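Local coordinates for protein probable porin (Pseudomonas aeruginosa, PDB 2Y0H) that probably forms a pore across the outer membrane for small solutes, as an 18-stranded beta-barrel porin of the OprD family, at residues Gly264-Ile269 with Pro283-Leu288; Met289-Phe294 with Glu341-Thr346; Lys300-Arg305 with Gln326-Asp331. All coordinates share one frame; numbering follows the deposited sequence.

Contact 1. Residues Gly264-Ile269 with Pro283-Leu288; sequences GVQKMI and PYVANL
Gln-266 leaves its strand with CG anti to the backbone N (chi1 -175°), and Asn-287 answers with CG anti to its own carbonyl carbon; the two side chains then pass head to tail, their amide planes 32° apart. Most of the close touching is done by Gln-266 OE1. It accepts a hydrogen bond from the backbone N of Asn-287 at 2.9 Å, nearly straight, the donor standing well above the carbonyl plane. The same oxygen rests against Val-285 CB at 3.1 Å, a tight approach, where the two side chains cross at about a right angle. In return Asn-287 ND2 lies 3.6 Å from Gln-266 CB, and Asn-287 OD1 reaches Gly-264 CA at 3.6 Å. Both polar ends are buried but satisfied: Gln-266 NE2 bonds to Phe-294 O, Asn-287 OD1 takes Gln-303 NE2 and Asn-287 ND2 gives to Ser-301 OG. The type I turn from Val-285 to Leu-288 presents this face of the loop, which lies against the inside of the barrel wall. There strand 259-269 runs between strands 244-256 and 300-309, and the turn is tied to both of these neighbours, through Asn-249 to Ala-286 N on one and Gln-303 on the other.

Contact 2. Residues Met289-Phe294 with Glu341-Thr346; sequences MAYQTF and EWERNT. With C8E ((hydroxyethyloxy)tri(ethyloxy)octane), chain L.
Glu-343 reaches from strand 339-351 into the loop 289-294 and grips two successive backbone amides with its carboxylate. Tyr-291 N gives to Glu-343 OE2 and Gln-292 N to Glu-343 OE1, each at 2.7 Å and each on the syn lone pair. CG anti to the backbone N (chi1 -172°) and an extended chain beyond it carry the carboxylate out to the loop. Asn-345 ND2 adds a third bond, to the anti lone pair of Glu-343 OE2, which should hold the carboxylate's rotation, while Asn-345 OD1 accepts hydrogen bonds from Ala-290 N at 2.7 Å and from Arg-323 NE. Met-289 packs against the same strand: its chain bends at chi2 and chi3, and CE comes to 3.2 Å from Glu-343 O and 3.5 Å from Asn-345 OD1.

The other end has no direct hydrogen bond between the two segments and is bridged by a water. Phe-294 sets CE2 3.5 Å from Glu-341 CG, with Glu-341 OE2 over one ring face near the rim and Glu-343 CB at the ring edge. The water donates to Glu-341 OE2 at 2.7 Å and accepts a weak bond from Phe-294 N; its leg to Gln-292 NE2 is unusually short and therefore doubtful in detail. Glu-341 OE1 turns to Arg-296 and Tyr-369. On the outer side of the strand, Trp-342 CD1 meets detergent atom C10 of C8E at 3.4 Å. A loop folded inward and held by polar side chains of the wall, with an aromatic residue facing detergent outside, is consistent with a porin-type barrel in which a loop folds into the lumen and probably narrows it.

Contact 3. Residues Lys300-Arg305 with Gln326-Asp331; sequences KSWQLR and QGRDID
Lys-300 and Arg-328 form an antiparallel hydrogen-bonded pair, as do Trp-302 and Gln-326, with the non-hydrogen-bonded pair Ser-301 and Gly-327 between them, their CA atoms only 4.2 Å apart; the strand axes run at 170°. Beside that close pair, Ser-301 CA approaches Gln-326 O at 3.1 Å, a CA-H...O contact. On the face carrying Trp-302, the indole and the Gln-326 side chain run alongside one another in the same sense, and Gln-326 CB sits over the six-membered ring, 4.2 Å from its centroid, as a CH-pi contact. Gln-326 OE1 hydrogen-bonds Tyr-324 OH. In Arg-328, chi1 (63°) sets CG between the backbone N and the carbonyl carbon, and the bend at chi4 (-82°) turns the guanidinium so that Lys-300 CB lies over its centre. Arg-328 NH1 meets the indole edge and gives to a water that also donates to Gln-326 O at 2.7 Å. Past it, Lys-300 NZ makes a salt bridge to Asp-329 OD2 at 3.1 Å. Lys-300 NZ and Arg-328 NH2 stand 5.2 Å apart, so the carboxylate of Asp-329 probably offsets some of the repulsion between the two positive groups, whose CB-to-guanidinium packing keeps them near.

Contact 3 is the barrel wall itself, neighbouring strands joined by backbone bonds, with Lys-300, Trp-302, Gln-326 and Arg-328 on the outer face. Contacts 1 and 2 hold consecutive parts of one loop, between strands 259-269 and 300-309, against the inner surface of that wall. Contact 1 is buried and uses neutral amides; contact 2 is partly buried and relies on a carboxylate, with water at one end. The three meet directly: Pro-283 CG packs on Thr-293 CG2 at 3.6 Å, Glu-341 O bonds to Gly-327 N, and strand 300-309 pairs with strand 259-269 through Gly-264 O and Gln-303 N.

Contact 1. Residues Gly264-Ile269 with Pro283-Leu288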
loop_
_atom_site.group_PDB
_atom_site.type_symbol
_atom_site.label_atom_id
_atom_site.label_comp_id
_atom_site.label_asym_id
_atom_site.label_seq_id
_atom_site.Cartn_x
_atom_site.Cartn_y
_atom_site.Cartn_z
ATOM N N GLY A 264 13.872 -11.111 2.143
ATOM C CA GLY A 264 12.755 -10.910 3.031
ATOM C C GLY A 264 12.352 -12.206 3.693
ATOM O O GLY A 264 12.414 -13.284 3.080
ATOM N N VAL A 265 11.969 -12.109 4.957
ATOM C CA VAL A 265 11.390 -13.233 5.673
ATOM C C VAL A 265 10.096 -12.758 6.319
ATOM O O VAL A 265 9.997 -11.610 6.751
ATOM C CB VAL A 265 12.337 -13.797 6.773
ATOM C CG1 VAL A 265 13.556 -14.416 6.155
ATOM C CG2 VAL A 265 12.743 -12.701 7.756
ATOM N N GLN A 266 9.121 -13.654 6.409
ATOM C CA GLN A 266 7.785 -13.303 6.874
ATOM C C GLN A 266 7.168 -14.546 7.496
ATOM O O GLN A 266 7.300 -15.652 6.964
ATOM C CB GLN A 266 6.936 -12.812 5.692
ATOM C CG GLN A 266 5.539 -12.279 6.027
ATOM C CD GLN A 266 5.028 -11.339 4.941
ATOM O OE1 GLN A 266 5.562 -10.231 4.766
ATOM N NE2 GLN A 266 4.020 -11.786 4.176
ATOM N N LYS A 267 6.480 -14.358 8.611
ATOM C CA LYS A 267 5.931 -15.478 9.348
ATOM C C LYS A 267 4.574 -15.124 9.988
ATOM O O LYS A 267 4.478 -14.209 10.796
ATOM C CB LYS A 267 6.956 -15.907 10.397
ATOM C CG LYS A 267 6.594 -17.120 11.218
ATOM C CD LYS A 267 7.763 -17.511 12.142
ATOM C CE LYS A 267 9.035 -17.904 11.355
ATOM N NZ LYS A 267 9.800 -16.754 10.743
ATOM N N MET A 268 3.531 -15.843 9.591
ATOM C CA MET A 268 2.211 -15.735 10.220
ATOM C C MET A 268 2.131 -16.724 11.382
ATOM O O MET A 268 2.457 -17.904 11.234
ATOM C CB MET A 268 1.091 -16.051 9.218
ATOM C CG MET A 268 1.082 -15.193 7.953
ATOM S SD MET A 268 0.781 -13.432 8.311
ATOM C CE MET A 268 2.416 -12.769 7.957
ATOM N N ILE A 269 1.693 -16.237 12.536
ATOM C CA ILE A 269 1.533 -17.070 13.718
ATOM C C ILE A 269 0.126 -16.915 14.260
ATOM O O ILE A 269 -0.379 -15.790 14.396
ATOM C CB ILE A 269 2.524 -16.660 14.802
ATOM C CG1 ILE A 269 3.956 -16.725 14.242
ATOM C CG2 ILE A 269 2.350 -17.534 16.037
ATOM C CD1 ILE A 269 4.969 -15.892 15.007
ATOM N N PRO A 283 -1.535 -4.810 2.648
ATOM C CA PRO A 283 -0.931 -5.223 3.919
ATOM C C PRO A 283 0.507 -4.696 3.957
ATOM O O PRO A 283 1.253 -4.880 2.995
ATOM C CB PRO A 283 -0.921 -6.758 3.831
ATOM C CG PRO A 283 -1.655 -7.122 2.565
ATOM C CD PRO A 283 -1.627 -5.920 1.687
ATOM N N TYR A 284 0.880 -4.024 5.035
ATOM C CA TYR A 284 2.185 -3.389 5.124
ATOM C C TYR A 284 3.257 -4.425 5.514
ATOM O O TYR A 284 3.726 -4.449 6.649
ATOM C CB TYR A 284 2.108 -2.250 6.148
ATOM C CG TYR A 284 3.308 -1.337 6.147
ATOM C CD1 TYR A 284 3.630 -0.588 5.021
ATOM C CD2 TYR A 284 4.130 -1.236 7.264
ATOM C CE1 TYR A 284 4.742 0.252 5.014
ATOM C CE2 TYR A 284 5.237 -0.396 7.270
ATOM C CZ TYR A 284 5.538 0.339 6.146
ATOM O OH TYR A 284 6.637 1.170 6.149
ATOM N N VAL A 285 3.616 -5.292 4.567
ATOM C CA VAL A 285 4.453 -6.451 4.852
ATOM C C VAL A 285 5.598 -6.640 3.863
ATOM O O VAL A 285 5.456 -6.382 2.672
ATOM C CB VAL A 285 3.627 -7.757 4.900
ATOM C CG1 VAL A 285 2.488 -7.630 5.910
ATOM C CG2 VAL A 285 3.099 -8.129 3.514
ATOM N N ALA A 286 6.731 -7.101 4.383
ATOM C CA ALA A 286 7.930 -7.376 3.590
ATOM C C ALA A 286 7.686 -8.179 2.313
ATOM O O ALA A 286 8.134 -7.791 1.247
ATOM C CB ALA A 286 8.974 -8.074 4.453
ATOM N N ASN A 287 6.984 -9.297 2.418
ATOM C CA ASN A 287 6.856 -10.206 1.283
ATOM C C ASN A 287 5.622 -9.977 0.403
ATOM O O ASN A 287 5.187 -10.870 -0.331
ATOM C CB ASN A 287 6.980 -11.663 1.743
ATOM C CG ASN A 287 8.408 -12.013 2.149
ATOM O OD1 ASN A 287 9.291 -11.162 2.071
ATOM N ND2 ASN A 287 8.641 -13.261 2.584
ATOM N N LEU A 288 5.072 -8.771 0.472
ATOM C CA LEU A 288 3.968 -8.396 -0.391
ATOM C C LEU A 288 4.369 -8.518 -1.851
ATOM O O LEU A 288 5.417 -8.030 -2.243
ATOM C CB LEU A 288 3.544 -6.950 -0.106
ATOM C CG LEU A 288 2.541 -6.413 -1.131
ATOM C CD1 LEU A 288 1.175 -6.966 -0.804
ATOM C CD2 LEU A 288 2.524 -4.891 -1.160
#

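Contact 2. Residues Met289-Phe294 with Glu341-Thr346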
loop_
_atom_site.group_PDB
_atom_site.type_symbol
_atom_site.label_atom_id
_atom_site.label_comp_id
_atom_site.label_asym_id
_atom_site.label_seq_id
_atom_site.Cartn_x
_atom_site.Cartn_y
_atom_site.Cartn_z
ATOM N N MET A 289 3.526 -9.147 -2.661
ATOM C CA MET A 289 3.816 -9.316 -4.084
ATOM C C MET A 289 2.695 -8.739 -4.958
ATOM O O MET A 289 1.676 -8.301 -4.445
ATOM C CB MET A 289 4.045 -10.799 -4.403
ATOM C CG MET A 289 5.286 -11.361 -3.731
ATOM S SD MET A 289 6.783 -10.833 -4.598
ATOM C CE MET A 289 6.764 -12.032 -5.955
ATOM N N ALA A 290 2.885 -8.748 -6.275
ATOM C CA ALA A 290 1.901 -8.157 -7.179
ATOM C C ALA A 290 0.538 -8.837 -7.064
ATOM O O ALA A 290 -0.493 -8.183 -7.105
ATOM C CB ALA A 290 2.401 -8.208 -8.605
ATOM N N TYR A 291 0.539 -10.154 -6.912
ATOM C CA TYR A 291 -0.702 -10.908 -6.802
ATOM C C TYR A 291 -1.000 -11.342 -5.361
ATOM O O TYR A 291 -1.998 -10.919 -4.777
ATOM C CB TYR A 291 -0.679 -12.107 -7.760
ATOM C CG TYR A 291 -1.887 -13.016 -7.666
ATOM C CD1 TYR A 291 -3.176 -12.501 -7.758
ATOM C CD2 TYR A 291 -1.736 -14.387 -7.508
ATOM C CE1 TYR A 291 -4.279 -13.326 -7.675
ATOM C CE2 TYR A 291 -2.831 -15.222 -7.421
ATOM C CZ TYR A 291 -4.103 -14.685 -7.506
ATOM O OH TYR A 291 -5.204 -15.508 -7.422
ATOM N N GLN A 292 -0.137 -12.169 -4.778
ATOM C CA GLN A 292 -0.359 -12.658 -3.409
ATOM C C GLN A 292 0.348 -11.840 -2.334
ATOM O O GLN A 292 1.391 -11.221 -2.584
ATOM C CB GLN A 292 0.029 -14.128 -3.289
ATOM C CG GLN A 292 -0.995 -15.054 -3.911
ATOM C CD GLN A 292 -2.378 -14.868 -3.303
ATOM O OE1 GLN A 292 -3.322 -14.471 -3.983
ATOM N NE2 GLN A 292 -2.499 -15.151 -2.019
ATOM N N THR A 293 -0.231 -11.827 -1.141
ATOM C CA THR A 293 0.361 -11.094 -0.022
ATOM C C THR A 293 1.178 -11.998 0.908
ATOM O O THR A 293 1.905 -11.498 1.759
ATOM C CB THR A 293 -0.705 -10.324 0.815
ATOM O OG1 THR A 293 -1.479 -11.247 1.582
ATOM C CG2 THR A 293 -1.639 -9.510 -0.086
ATOM N N PHE A 294 1.058 -13.317 0.738
ATOM C CA PHE A 294 1.798 -14.285 1.557
ATOM C C PHE A 294 1.550 -14.093 3.052
ATOM O O PHE A 294 2.472 -14.148 3.871
ATOM C CB PHE A 294 3.295 -14.231 1.222
ATOM C CG PHE A 294 3.620 -14.821 -0.116
ATOM C CD1 PHE A 294 3.413 -14.091 -1.276
ATOM C CD2 PHE A 294 4.085 -16.123 -0.219
ATOM C CE1 PHE A 294 3.688 -14.644 -2.520
ATOM C CE2 PHE A 294 4.366 -16.686 -1.466
ATOM C CZ PHE A 294 4.159 -15.944 -2.613
ATOM N N GLU A 341 3.035 -22.102 -1.896
ATOM C CA GLU A 341 2.873 -21.252 -3.064
ATOM C C GLU A 341 4.169 -20.518 -3.372
ATOM O O GLU A 341 5.030 -20.356 -2.502
ATOM C CB GLU A 341 1.723 -20.250 -2.845
ATOM C CG GLU A 341 1.963 -19.245 -1.706
ATOM C CD GLU A 341 0.723 -18.421 -1.330
ATOM O OE1 GLU A 341 -0.314 -18.526 -2.006
ATOM O OE2 GLU A 341 0.781 -17.671 -0.339
ATOM N N TRP A 342 4.303 -20.071 -4.614
ATOM C CA TRP A 342 5.388 -19.175 -4.973
ATOM C C TRP A 342 4.950 -18.140 -6.004
ATOM O O TRP A 342 4.006 -18.360 -6.762
ATOM C CB TRP A 342 6.623 -19.941 -5.456
ATOM C CG TRP A 342 6.510 -20.710 -6.733
ATOM C CD1 TRP A 342 6.295 -22.056 -6.855
ATOM C CD2 TRP A 342 6.676 -20.210 -8.077
ATOM N NE1 TRP A 342 6.295 -22.419 -8.184
ATOM C CE2 TRP A 342 6.526 -21.308 -8.953
ATOM C CE3 TRP A 342 6.917 -18.947 -8.619
ATOM C CZ2 TRP A 342 6.614 -21.179 -10.342
ATOM C CZ3 TRP A 342 7.006 -18.816 -10.005
ATOM C CH2 TRP A 342 6.856 -19.930 -10.850
ATOM N N GLU A 343 5.633 -17.003 -6.017
ATOM C CA GLU A 343 5.334 -15.977 -6.992
ATOM C C GLU A 343 6.621 -15.318 -7.458
ATOM O O GLU A 343 7.541 -15.103 -6.672
ATOM C CB GLU A 343 4.377 -14.931 -6.415
ATOM C CG GLU A 343 3.856 -13.918 -7.447
ATOM C CD GLU A 343 2.752 -12.984 -6.904
ATOM O OE1 GLU A 343 2.006 -13.393 -5.985
ATOM O OE2 GLU A 343 2.636 -11.842 -7.406
ATOM N N ARG A 344 6.686 -15.022 -8.745
ATOM C CA ARG A 344 7.746 -14.190 -9.268
ATOM C C ARG A 344 7.129 -12.954 -9.917
ATOM O O ARG A 344 6.096 -13.046 -10.569
ATOM C CB ARG A 344 8.593 -14.965 -10.277
ATOM C CG ARG A 344 9.540 -14.093 -11.091
ATOM C CD ARG A 344 10.963 -14.596 -10.976
ATOM N NE ARG A 344 11.001 -16.058 -10.967
ATOM C CZ ARG A 344 12.118 -16.772 -10.886
ATOM N NH1 ARG A 344 13.289 -16.147 -10.818
ATOM N NH2 ARG A 344 12.062 -18.101 -10.878
ATOM N N ASN A 345 7.760 -11.804 -9.700
ATOM C CA ASN A 345 7.352 -10.538 -10.299
ATOM C C ASN A 345 8.552 -9.955 -11.007
ATOM O O ASN A 345 9.625 -9.840 -10.414
ATOM C CB ASN A 345 6.917 -9.526 -9.233
ATOM C CG ASN A 345 5.596 -9.872 -8.577
ATOM O OD1 ASN A 345 5.253 -9.317 -7.530
ATOM N ND2 ASN A 345 4.848 -10.777 -9.184
ATOM N N THR A 346 8.390 -9.602 -12.274
ATOM C CA THR A 346 9.429 -8.884 -12.982
ATOM C C THR A 346 8.814 -7.618 -13.542
ATOM O O THR A 346 7.843 -7.666 -14.296
ATOM C CB THR A 346 10.044 -9.720 -14.113
ATOM O OG1 THR A 346 10.665 -10.885 -13.560
ATOM C CG2 THR A 346 11.082 -8.910 -14.864
HETATM C C7 C8E L . 7.700 -24.673 -3.934
HETATM C C8 C8E L . 6.357 -25.181 -3.414
HETATM O O9 C8E L . 5.298 -24.525 -4.091
HETATM C C10 C8E L . 5.168 -24.927 -5.445
HETATM C C11 C8E L . 3.707 -25.229 -5.776
HETATM O O12 C8E L . 3.616 -26.205 -6.795
HETATM O O HOH W 1 -0.868 -15.494 -0.211
#

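Contact 3. Residues Lys300-Arg305 with Gln326-Asp331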
loop_
_atom_site.group_PDB
_atom_site.type_symbol
_atom_site.label_atom_id
_atom_site.label_comp_id
_atom_site.label_asym_id
_atom_site.label_seq_id
_atom_site.Cartn_x
_atom_site.Cartn_y
_atom_site.Cartn_z
ATOM N N LYS A 300 4.768 -19.332 6.230
ATOM C CA LYS A 300 6.151 -18.878 6.360
ATOM C C LYS A 300 6.690 -18.652 4.961
ATOM O O LYS A 300 6.540 -19.507 4.097
ATOM C CB LYS A 300 7.010 -19.945 7.042
ATOM C CG LYS A 300 6.694 -20.210 8.511
ATOM C CD LYS A 300 7.333 -21.534 8.938
ATOM C CE LYS A 300 7.178 -21.804 10.433
ATOM N NZ LYS A 300 7.304 -23.255 10.753
ATOM N N SER A 301 7.317 -17.508 4.724
ATOM C CA SER A 301 7.791 -17.203 3.379
ATOM C C SER A 301 9.086 -16.429 3.413
ATOM O O SER A 301 9.384 -15.718 4.381
ATOM C CB SER A 301 6.737 -16.417 2.584
ATOM O OG SER A 301 6.379 -15.213 3.250
ATOM N N TRP A 302 9.860 -16.587 2.348
ATOM C CA TRP A 302 11.082 -15.834 2.180
ATOM C C TRP A 302 11.098 -15.216 0.791
ATOM O O TRP A 302 10.436 -15.703 -0.130
ATOM C CB TRP A 302 12.312 -16.726 2.409
ATOM C CG TRP A 302 12.334 -17.999 1.597
ATOM C CD1 TRP A 302 11.879 -19.236 1.987
ATOM C CD2 TRP A 302 12.847 -18.165 0.273
ATOM N NE1 TRP A 302 12.080 -20.158 0.983
ATOM C CE2 TRP A 302 12.672 -19.530 -0.079
ATOM C CE3 TRP A 302 13.447 -17.302 -0.649
ATOM C CZ2 TRP A 302 13.069 -20.042 -1.314
ATOM C CZ3 TRP A 302 13.842 -17.817 -1.878
ATOM C CH2 TRP A 302 13.648 -19.175 -2.199
ATOM N N GLN A 303 11.865 -14.142 0.648
ATOM C CA GLN A 303 11.908 -13.392 -0.588
ATOM C C GLN A 303 13.351 -13.154 -1.019
ATOM O O GLN A 303 14.235 -12.953 -0.183
ATOM C CB GLN A 303 11.189 -12.037 -0.413
ATOM C CG GLN A 303 11.418 -11.084 -1.574
ATOM C CD GLN A 303 10.736 -9.722 -1.452
ATOM O OE1 GLN A 303 10.870 -8.894 -2.350
ATOM N NE2 GLN A 303 10.000 -9.492 -0.362
ATOM N N LEU A 304 13.575 -13.199 -2.327
ATOM C CA LEU A 304 14.782 -12.652 -2.939
ATOM C C LEU A 304 14.366 -11.605 -3.979
ATOM O O LEU A 304 13.449 -11.832 -4.777
ATOM C CB LEU A 304 15.621 -13.754 -3.593
ATOM C CG LEU A 304 16.172 -14.828 -2.642
ATOM C CD1 LEU A 304 16.902 -15.916 -3.423
ATOM C CD2 LEU A 304 17.081 -14.233 -1.579
ATOM N N ARG A 305 15.032 -10.455 -3.953
ATOM C CA ARG A 305 14.712 -9.361 -4.860
ATOM C C ARG A 305 15.971 -8.683 -5.404
ATOM O O ARG A 305 16.930 -8.434 -4.670
ATOM C CB ARG A 305 13.845 -8.327 -4.140
ATOM C CG ARG A 305 13.621 -7.054 -4.935
ATOM C CD ARG A 305 12.700 -6.068 -4.182
ATOM N NE ARG A 305 12.643 -4.789 -4.880
ATOM C CZ ARG A 305 11.643 -3.912 -4.786
ATOM N NH1 ARG A 305 10.579 -4.150 -4.007
ATOM N NH2 ARG A 305 11.714 -2.789 -5.486
ATOM N N GLN A 326 8.537 -17.403 -1.850
ATOM C CA GLN A 326 8.097 -18.781 -1.736
ATOM C C GLN A 326 7.498 -18.987 -0.354
ATOM O O GLN A 326 8.140 -18.679 0.654
ATOM C CB GLN A 326 9.295 -19.709 -1.950
ATOM C CG GLN A 326 8.980 -21.195 -1.876
ATOM C CD GLN A 326 10.153 -22.043 -2.350
ATOM O OE1 GLN A 326 10.680 -21.830 -3.440
ATOM N NE2 GLN A 326 10.575 -22.991 -1.525
ATOM N N GLY A 327 6.273 -19.504 -0.313
ATOM C CA GLY A 327 5.549 -19.701 0.935
ATOM C C GLY A 327 5.203 -21.157 1.235
ATOM O O GLY A 327 5.004 -21.960 0.325
ATOM N N ARG A 328 5.111 -21.493 2.517
ATOM C CA ARG A 328 4.846 -22.864 2.934
ATOM C C ARG A 328 4.072 -22.896 4.245
ATOM O O ARG A 328 3.855 -21.852 4.875
ATOM C CB ARG A 328 6.171 -23.611 3.117
ATOM C CG ARG A 328 7.038 -23.018 4.214
ATOM C CD ARG A 328 8.435 -23.636 4.248
ATOM N NE ARG A 328 9.134 -23.261 5.476
ATOM C CZ ARG A 328 9.768 -22.108 5.654
ATOM N NH1 ARG A 328 9.792 -21.206 4.675
ATOM N NH2 ARG A 328 10.369 -21.850 6.814
ATOM N N ASP A 329 3.673 -24.100 4.655
ATOM C CA ASP A 329 2.959 -24.316 5.919
ATOM C C ASP A 329 1.605 -23.611 5.939
ATOM O O ASP A 329 1.100 -23.248 7.007
ATOM C CB ASP A 329 3.779 -23.841 7.121
ATOM C CG ASP A 329 5.102 -24.578 7.271
ATOM O OD1 ASP A 329 5.313 -25.592 6.583
ATOM O OD2 ASP A 329 5.938 -24.134 8.088
ATOM N N ILE A 330 1.016 -23.395 4.770
ATOM C CA ILE A 330 -0.287 -22.735 4.738
ATOM C C ILE A 330 -1.364 -23.666 5.292
ATOM O O ILE A 330 -1.576 -24.763 4.776
ATOM C CB ILE A 330 -0.671 -22.265 3.325
ATOM C CG1 ILE A 330 0.337 -21.226 2.825
ATOM C CG2 ILE A 330 -2.100 -21.695 3.323
ATOM C CD1 ILE A 330 0.174 -20.893 1.367
ATOM N N ASP A 331 -2.036 -23.232 6.353
ATOM C CA ASP A 331 -3.046 -24.071 6.986
ATOM C C ASP A 331 -4.280 -24.227 6.103
ATOM O O ASP A 331 -4.912 -23.239 5.729
ATOM C CB ASP A 331 -3.447 -23.513 8.356
ATOM C CG ASP A 331 -4.515 -24.356 9.040
ATOM O OD1 ASP A 331 -4.527 -25.588 8.836
ATOM O OD2 ASP A 331 -5.347 -23.787 9.775
HETATM O O HOH W 2 8.605 -21.014 2.002
#